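Local coordinates for protein aspartate--tRNA(Asp/Asn) ligase (Thermus thermophilus, PDB 1N9W) that attaches L-aspartate to both tRNA(Asp) and tRNA(Asn) in an ATP-dependent reaction that passes through aspartyl-adenylate, at residues M1-V5 / R6-A10. Sequence-based numbering, arbitrary orientation.
Sequences MRVLV and RDLKA
D7 N donates a hydrogen bond to L4 O at 3.0 Å, where the extended chain of residues 1-4 bends into a turn. The bond is bent, with an N-H...O angle of 142°. One residue on, L8 N makes a weak bond to V5 O at 3.3 Å. The two bonds step along the chain in the i to i+3 pattern of consecutive tight turns.

On the apolar side, V3 and L8 meet through V3 CG1 and L8 CD2, 3.6 Å apart. With CG1 anti to the backbone N (chi1 -177°), V3 sets this methyl against L8 CD2. L8 CD1 packs against the backbone of V5, 3.7 Å from V5 CA.

On the other side, L4 and R6 run side by side. L4 CD1 lies over one face of the R6 guanidinium, 3.6 Å from R6 NH2. The R6 chain is extended from CG to NE, and R6 NH2 forms a salt bridge with D143 of the second subunit, which also packs on L4.

Two waters link the halves of the turn. One accepts from L4 N and donates to D7 OD2, both at 2.7 Å. The other donates to V5 O and accepts from K9 NZ, which is also bonded to G73 O.

D38 OD2 accepts from V5 N, and S40 OG bonds R6 N, fixing the turn beside the 31-38 and 41-47 hairpin. The whole segment precedes strand 15-28 in the OB-fold, the anticodon-binding domain. V3 pairs with E17 through the backbone, while L8 reaches V16 and L18 of strand 15-28 and V43 of strand 41-47.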
loop_
_atom_site.group_PDB
_atom_site.type_symbol
_atom_site.label_atom_id
_atom_site.label_comp_id
_atom_site.label_asym_id
_atom_site.label_seq_id
_atom_site.Cartn_x
_atom_site.Cartn_y
_atom_site.Cartn_z
ATOM N N MET B 1 18.431 21.620 17.026
ATOM C CA MET B 1 17.527 20.898 16.073
ATOM C C MET B 1 18.221 19.669 15.490
ATOM O O MET B 1 19.424 19.689 15.212
ATOM C CB MET B 1 17.116 21.819 14.914
ATOM C CG MET B 1 18.249 22.096 13.916
ATOM S SD MET B 1 17.767 23.041 12.452
ATOM C CE MET B 1 17.303 21.708 11.303
ATOM N N ARG B 2 17.448 18.606 15.291
ATOM C CA ARG B 2 17.993 17.376 14.734
ATOM C C ARG B 2 18.171 17.538 13.229
ATOM O O ARG B 2 17.249 17.945 12.522
ATOM C CB ARG B 2 17.071 16.186 15.034
ATOM C CG ARG B 2 17.749 14.813 14.893
ATOM C CD ARG B 2 17.499 14.137 13.536
ATOM N NE ARG B 2 18.217 12.860 13.409
ATOM C CZ ARG B 2 17.727 11.766 12.823
ATOM N NH1 ARG B 2 16.508 11.775 12.303
ATOM N NH2 ARG B 2 18.454 10.657 12.753
ATOM N N VAL B 3 19.375 17.238 12.754
ATOM C CA VAL B 3 19.697 17.336 11.334
ATOM C C VAL B 3 20.137 15.971 10.792
ATOM O O VAL B 3 20.907 15.258 11.429
ATOM C CB VAL B 3 20.859 18.354 11.085
ATOM C CG1 VAL B 3 21.118 18.493 9.593
ATOM C CG2 VAL B 3 20.519 19.705 11.702
ATOM N N LEU B 4 19.630 15.616 9.616
ATOM C CA LEU B 4 19.984 14.367 8.962
ATOM C C LEU B 4 21.321 14.546 8.243
ATOM O O LEU B 4 21.689 15.660 7.863
ATOM C CB LEU B 4 18.915 13.993 7.945
ATOM C CG LEU B 4 17.638 13.352 8.490
ATOM C CD1 LEU B 4 16.511 13.391 7.439
ATOM C CD2 LEU B 4 17.962 11.915 8.868
ATOM N N VAL B 5 22.041 13.448 8.059
ATOM C CA VAL B 5 23.323 13.481 7.372
ATOM C C VAL B 5 23.232 14.139 5.985
ATOM O O VAL B 5 24.123 14.884 5.583
ATOM C CB VAL B 5 23.896 12.052 7.230
ATOM C CG1 VAL B 5 25.137 12.061 6.321
ATOM C CG2 VAL B 5 24.255 11.506 8.613
ATOM N N ARG B 6 22.150 13.887 5.258
ATOM C CA ARG B 6 22.039 14.471 3.928
ATOM C C ARG B 6 21.883 15.995 3.913
ATOM O O ARG B 6 22.236 16.634 2.930
ATOM C CB ARG B 6 20.896 13.828 3.136
ATOM C CG ARG B 6 19.510 13.998 3.727
ATOM C CD ARG B 6 18.455 13.621 2.701
ATOM N NE ARG B 6 17.143 13.487 3.338
ATOM C CZ ARG B 6 16.537 12.320 3.546
ATOM N NH1 ARG B 6 17.115 11.184 3.155
ATOM N NH2 ARG B 6 15.372 12.296 4.169
ATOM N N ASP B 7 21.380 16.579 4.995
ATOM C CA ASP B 7 21.188 18.018 5.024
ATOM C C ASP B 7 22.318 18.771 5.719
ATOM O O ASP B 7 22.281 19.996 5.839
ATOM C CB ASP B 7 19.851 18.342 5.693
ATOM C CG ASP B 7 18.694 17.631 5.040
ATOM O OD1 ASP B 7 18.576 17.709 3.802
ATOM O OD2 ASP B 7 17.894 16.984 5.764
ATOM N N LEU B 8 23.329 18.047 6.176
ATOM C CA LEU B 8 24.423 18.701 6.873
ATOM C C LEU B 8 25.125 19.775 6.034
ATOM O O LEU B 8 25.647 20.741 6.586
ATOM C CB LEU B 8 25.435 17.666 7.379
ATOM C CG LEU B 8 24.924 16.710 8.462
ATOM C CD1 LEU B 8 26.010 15.672 8.759
ATOM C CD2 LEU B 8 24.555 17.484 9.738
ATOM N N LYS B 9 25.136 19.620 4.713
ATOM C CA LYS B 9 25.770 20.620 3.853
ATOM C C LYS B 9 25.278 22.036 4.155
ATOM O O LYS B 9 26.038 22.999 4.080
ATOM C CB LYS B 9 25.495 20.330 2.374
ATOM C CG LYS B 9 26.523 19.439 1.686
ATOM C CD LYS B 9 26.513 18.011 2.219
ATOM C CE LYS B 9 27.572 17.167 1.520
ATOM N NZ LYS B 9 27.623 15.770 2.039
ATOM N N ALA B 10 24.003 22.164 4.504
ATOM C CA ALA B 10 23.446 23.481 4.782
ATOM C C ALA B 10 23.670 23.957 6.210
ATOM O O ALA B 10 23.067 24.937 6.631
ATOM C CB ALA B 10 21.958 23.490 4.460
HETATM O O HOH W 1 17.674 17.120 8.446
HETATM O O HOH W 2 26.626 14.968 4.418
#